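Local structure of SVS_variant_AS1 (Streptomyces sp. CWA1, 6TJA) at residues A[199-213]-A[283-295]. The protein probably catalyses the magnesium-dependent cyclisation of geranylgeranyl diphosphate to the diterpene spiroviolene, as an engineered, ancestrally reconstructed form of a class I terpene cyclase. Residues are numbered along the deposited sequence; the frame is centred on the assembly and turned at random.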
loop_
_atom_site.group_PDB
_atom_site.type_symbol
_atom_site.label_atom_id
_atom_site.label_comp_id
_atom_site.label_asym_id
_atom_site.label_seq_id
_atom_site.Cartn_x
_atom_site.Cartn_y
_atom_site.Cartn_z
ATOM N N THR A 199 -5.736 -1.071 21.446
ATOM C CA THR A 199 -4.902 -1.101 22.603
ATOM C C THR A 199 -4.340 0.244 23.095
ATOM O O THR A 199 -4.208 0.451 24.242
ATOM C CB THR A 199 -3.836 -2.120 22.181
ATOM O OG1 THR A 199 -4.066 -3.388 22.769
ATOM C CG2 THR A 199 -2.524 -1.712 22.318
ATOM N N GLY A 200 -4.036 1.155 22.196
ATOM C CA GLY A 200 -3.479 2.433 22.547
ATOM C C GLY A 200 -1.984 2.456 22.728
ATOM O O GLY A 200 -1.396 3.473 22.869
ATOM N N ALA A 201 -1.382 1.294 22.723
ATOM C CA ALA A 201 0.069 1.113 22.918
ATOM C C ALA A 201 0.800 1.427 21.590
ATOM O O ALA A 201 1.066 0.480 20.853
ATOM C CB ALA A 201 0.305 -0.285 23.484
ATOM N N GLU A 202 1.150 2.695 21.313
ATOM C CA GLU A 202 1.881 3.105 20.069
ATOM C C GLU A 202 3.292 2.479 19.986
ATOM O O GLU A 202 4.202 2.889 20.753
ATOM C CB GLU A 202 1.993 4.622 19.909
ATOM C CG GLU A 202 2.469 4.999 18.491
ATOM C CD GLU A 202 2.735 6.469 18.155
ATOM O OE1 GLU A 202 2.929 7.306 19.109
ATOM O OE2 GLU A 202 2.746 6.792 16.936
ATOM N N VAL A 203 3.529 1.579 19.025
ATOM C CA VAL A 203 4.870 0.937 18.840
ATOM C C VAL A 203 5.759 1.911 18.071
ATOM O O VAL A 203 5.383 2.337 16.986
ATOM C CB VAL A 203 4.756 -0.406 18.103
ATOM C CG1 VAL A 203 6.079 -1.151 18.022
ATOM C CG2 VAL A 203 3.666 -1.266 18.704
ATOM N N PRO A 204 6.924 2.252 18.579
ATOM C CA PRO A 204 7.802 3.150 17.844
ATOM C C PRO A 204 8.250 2.571 16.503
ATOM O O PRO A 204 8.431 1.407 16.400
ATOM C CB PRO A 204 8.976 3.325 18.781
ATOM C CG PRO A 204 8.501 2.903 20.085
ATOM C CD PRO A 204 7.485 1.868 19.862
ATOM N N ASP A 205 8.395 3.402 15.495
ATOM C CA ASP A 205 8.834 2.993 14.153
ATOM C C ASP A 205 10.028 2.026 14.160
ATOM O O ASP A 205 10.000 1.034 13.524
ATOM C CB ASP A 205 9.221 4.208 13.309
ATOM C CG ASP A 205 8.117 4.707 12.361
ATOM O OD1 ASP A 205 6.934 4.430 12.499
ATOM O OD2 ASP A 205 8.426 5.477 11.460
ATOM N N ARG A 206 11.063 2.354 14.900
ATOM C CA ARG A 206 12.247 1.562 14.981
ATOM C C ARG A 206 12.008 0.153 15.485
ATOM O O ARG A 206 12.724 -0.729 15.168
ATOM C CB ARG A 206 13.357 2.304 15.748
ATOM C CG ARG A 206 13.510 1.935 17.195
ATOM C CD ARG A 206 13.800 3.097 18.124
ATOM N NE ARG A 206 12.911 3.063 19.285
ATOM C CZ ARG A 206 12.977 2.163 20.261
ATOM N NH1 ARG A 206 13.911 1.230 20.253
ATOM N NH2 ARG A 206 12.105 2.196 21.245
ATOM N N GLU A 207 10.956 -0.043 16.230
ATOM C CA GLU A 207 10.595 -1.387 16.739
ATOM C C GLU A 207 9.623 -2.003 15.745
ATOM O O GLU A 207 9.785 -3.160 15.416
ATOM C CB GLU A 207 10.022 -1.327 18.154
ATOM C CG GLU A 207 11.075 -1.200 19.249
ATOM C CD GLU A 207 10.534 -1.435 20.659
ATOM O OE1 GLU A 207 10.961 -2.438 21.358
ATOM O OE2 GLU A 207 9.673 -0.619 21.061
ATOM N N MET A 208 8.639 -1.263 15.307
ATOM C CA MET A 208 7.662 -1.790 14.399
ATOM C C MET A 208 8.228 -2.258 13.083
ATOM O O MET A 208 7.826 -3.262 12.611
ATOM C CB MET A 208 6.541 -0.798 14.138
ATOM C CG MET A 208 5.347 -1.379 13.402
ATOM S SD MET A 208 4.606 -2.897 14.006
ATOM C CE MET A 208 3.073 -2.327 14.644
ATOM N N HIS A 209 9.178 -1.518 12.538
ATOM C CA HIS A 209 9.762 -1.829 11.246
ATOM C C HIS A 209 10.957 -2.779 11.177
ATOM O O HIS A 209 11.437 -3.042 10.143
ATOM C CB HIS A 209 9.930 -0.567 10.417
ATOM C CG HIS A 209 8.671 0.212 10.276
ATOM N ND1 HIS A 209 7.503 -0.345 9.827
ATOM C CD2 HIS A 209 8.385 1.496 10.551
ATOM C CE1 HIS A 209 6.563 0.567 9.808
ATOM N NE2 HIS A 209 7.072 1.691 10.251
ATOM N N ARG A 210 11.443 -3.186 12.328
ATOM C CA ARG A 210 12.442 -4.270 12.490
ATOM C C ARG A 210 12.039 -5.457 11.615
ATOM O O ARG A 210 10.918 -5.978 11.729
ATOM C CB ARG A 210 12.561 -4.734 13.947
ATOM C CG ARG A 210 13.415 -3.859 14.849
ATOM C CD ARG A 210 13.360 -4.377 16.280
ATOM N NE ARG A 210 14.047 -5.649 16.356
ATOM C CZ ARG A 210 14.066 -6.478 17.403
ATOM N NH1 ARG A 210 13.375 -6.197 18.489
ATOM N NH2 ARG A 210 14.756 -7.608 17.325
ATOM N N PRO A 211 12.935 -5.895 10.700
ATOM C CA PRO A 211 12.671 -7.079 9.883
ATOM C C PRO A 211 12.068 -8.240 10.707
ATOM O O PRO A 211 11.115 -8.837 10.241
ATOM C CB PRO A 211 14.071 -7.326 9.278
ATOM C CG PRO A 211 14.587 -5.931 9.025
ATOM C CD PRO A 211 14.196 -5.218 10.312
ATOM N N ALA A 212 12.541 -8.460 11.938
ATOM C CA ALA A 212 12.116 -9.579 12.804
ATOM C C ALA A 212 10.631 -9.466 13.126
ATOM O O ALA A 212 9.951 -10.462 13.082
ATOM C CB ALA A 212 12.949 -9.609 14.046
ATOM N N VAL A 213 10.164 -8.258 13.415
ATOM C CA VAL A 213 8.764 -7.954 13.798
ATOM C C VAL A 213 7.882 -7.997 12.545
ATOM O O VAL A 213 6.737 -8.473 12.624
ATOM C CB VAL A 213 8.684 -6.585 14.487
ATOM C CG1 VAL A 213 7.243 -6.166 14.729
ATOM C CG2 VAL A 213 9.463 -6.601 15.781
ATOM N N VAL A 283 12.771 -12.676 20.172
ATOM C CA VAL A 283 12.482 -11.214 20.095
ATOM C C VAL A 283 11.850 -10.734 21.405
ATOM O O VAL A 283 12.091 -9.580 21.788
ATOM C CB VAL A 283 11.554 -10.936 18.898
ATOM C CG1 VAL A 283 10.958 -9.554 18.928
ATOM C CG2 VAL A 283 12.281 -11.171 17.593
ATOM N N ARG A 284 11.023 -11.554 22.038
ATOM C CA ARG A 284 10.134 -11.082 23.136
ATOM C C ARG A 284 10.967 -10.583 24.325
ATOM O O ARG A 284 10.658 -9.542 24.870
ATOM C CB ARG A 284 9.111 -12.141 23.543
ATOM C CG ARG A 284 8.094 -11.645 24.564
ATOM C CD ARG A 284 8.513 -11.983 25.994
ATOM N NE ARG A 284 8.637 -13.442 26.129
ATOM C CZ ARG A 284 7.626 -14.285 26.383
ATOM N NH1 ARG A 284 6.391 -13.832 26.573
ATOM N NH2 ARG A 284 7.869 -15.583 26.459
ATOM N N PRO A 285 12.018 -11.290 24.781
ATOM C CA PRO A 285 12.745 -10.897 25.997
ATOM C C PRO A 285 13.237 -9.444 26.000
ATOM O O PRO A 285 13.071 -8.787 27.007
ATOM C CB PRO A 285 13.918 -11.901 26.032
ATOM C CG PRO A 285 13.309 -13.143 25.396
ATOM C CD PRO A 285 12.498 -12.575 24.234
ATOM N N GLY A 286 13.727 -8.960 24.855
ATOM C CA GLY A 286 14.287 -7.601 24.701
ATOM C C GLY A 286 13.238 -6.548 24.373
ATOM O O GLY A 286 13.534 -5.362 24.521
ATOM N N ALA A 287 12.046 -6.954 23.939
ATOM C CA ALA A 287 10.955 -6.045 23.526
ATOM C C ALA A 287 10.604 -5.046 24.640
ATOM O O ALA A 287 10.410 -5.469 25.811
ATOM C CB ALA A 287 9.751 -6.853 23.140
ATOM N N GLY A 288 10.441 -3.778 24.279
ATOM C CA GLY A 288 9.792 -2.797 25.173
ATOM C C GLY A 288 8.307 -3.086 25.336
ATOM O O GLY A 288 7.799 -3.997 24.666
ATOM N N ALA A 289 7.629 -2.307 26.178
ATOM C CA ALA A 289 6.257 -2.554 26.684
ATOM C C ALA A 289 5.233 -2.531 25.525
ATOM O O ALA A 289 4.323 -3.384 25.489
ATOM C CB ALA A 289 5.930 -1.524 27.758
ATOM N N GLU A 290 5.338 -1.558 24.628
ATOM C CA GLU A 290 4.405 -1.402 23.482
ATOM C C GLU A 290 4.613 -2.555 22.491
ATOM O O GLU A 290 3.597 -3.144 22.065
ATOM C CB GLU A 290 4.586 -0.029 22.845
ATOM C CG GLU A 290 4.264 1.126 23.794
ATOM C CD GLU A 290 5.443 1.699 24.562
ATOM O OE1 GLU A 290 6.592 1.226 24.352
ATOM O OE2 GLU A 290 5.212 2.621 25.376
ATOM N N LEU A 291 5.860 -2.922 22.181
ATOM C CA LEU A 291 6.139 -4.008 21.193
ATOM C C LEU A 291 5.691 -5.322 21.817
ATOM O O LEU A 291 5.118 -6.143 21.086
ATOM C CB LEU A 291 7.616 -4.052 20.805
ATOM C CG LEU A 291 8.074 -5.233 19.936
ATOM C CD1 LEU A 291 7.373 -5.270 18.586
ATOM C CD2 LEU A 291 9.584 -5.185 19.731
ATOM N N SER A 292 5.900 -5.487 23.128
ATOM C CA SER A 292 5.463 -6.688 23.874
ATOM C C SER A 292 3.954 -6.861 23.725
ATOM O O SER A 292 3.541 -7.956 23.412
ATOM C CB SER A 292 5.867 -6.636 25.330
ATOM O OG SER A 292 7.278 -6.606 25.421
ATOM N N THR A 293 3.189 -5.796 23.936
ATOM C CA THR A 293 1.714 -5.787 23.818
ATOM C C THR A 293 1.310 -6.216 22.398
ATOM O O THR A 293 0.436 -7.096 22.258
ATOM C CB THR A 293 1.207 -4.400 24.204
ATOM O OG1 THR A 293 1.574 -4.200 25.568
ATOM C CG2 THR A 293 -0.281 -4.272 24.023
ATOM N N TYR A 294 1.875 -5.562 21.385
ATOM C CA TYR A 294 1.693 -5.888 19.945
ATOM C C TYR A 294 1.942 -7.395 19.748
ATOM O O TYR A 294 1.034 -8.071 19.257
ATOM C CB TYR A 294 2.610 -5.030 19.062
ATOM C CG TYR A 294 2.512 -5.368 17.597
ATOM C CD1 TYR A 294 1.351 -5.120 16.891
ATOM C CD2 TYR A 294 3.552 -5.984 16.935
ATOM C CE1 TYR A 294 1.233 -5.465 15.556
ATOM C CE2 TYR A 294 3.473 -6.294 15.591
ATOM C CZ TYR A 294 2.302 -6.057 14.903
ATOM O OH TYR A 294 2.206 -6.389 13.583
ATOM N N LEU A 295 3.108 -7.887 20.158
ATOM C CA LEU A 295 3.445 -9.302 20.032
ATOM C C LEU A 295 2.363 -10.193 20.637
ATOM O O LEU A 295 1.938 -11.167 20.016
ATOM C CB LEU A 295 4.793 -9.591 20.694
ATOM C CG LEU A 295 6.023 -8.956 20.042
ATOM C CD1 LEU A 295 7.301 -9.561 20.604
ATOM C CD2 LEU A 295 5.972 -9.111 18.530
HETATM O O HOH W 1 1.216 -2.441 20.908
HETATM O O HOH W 2 13.641 -7.411 21.107
#
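Ala201 and Glu290 bring their CA atoms to 5.0 Å where the loop ahead of helix 205-208 passes the first turn of helix 289-309, and the two segments are 7.5 Å apart between the CA atoms of Ala212 and Val283. A water bridges the close end, donating to the carbonyl oxygens of both Ala201 and Glu290; a second, at the edge of the Arg210 guanidinium and in its plane, accepts from NH1 and donates to Val283 O. Between them Glu207 reaches out in extended form (chi2 -168°) and takes the N-H of Gly288, the N-cap residue of helix 289-309, on the syn lone pair of OE1 (3.3 Å from N to OE1, 163° at the hydrogen). OE1 also lies 3.5 Å from Leu291 CD2, against an apolar branch. An alanine here has no carboxylate, which would probably leave Gly288 N without its mate and open a gap beside Leu291. Deeper in, Val213 CG2 meets Leu291 CD1 at 3.7 Å, while its CG1 branch touches the Tyr294 ring. Met208, bent at chi2 (50°) and beyond, carries its thioether over one face of that ring, with CE 3.8 Å from the centroid and SD 4.2 Å: a Met-aromatic contact in which the methyl also makes a CH-pi contact. Thr217 holds the Tyr294 hydroxyl. In this alpha-helical class I terpene synthase fold, apolar groups and sulfur thus form the contact's buried side, while water and one carboxylate satisfy backbone groups; the helix start and Arg206 would probably favour that carboxylate's charge, and Glu290 oppose it.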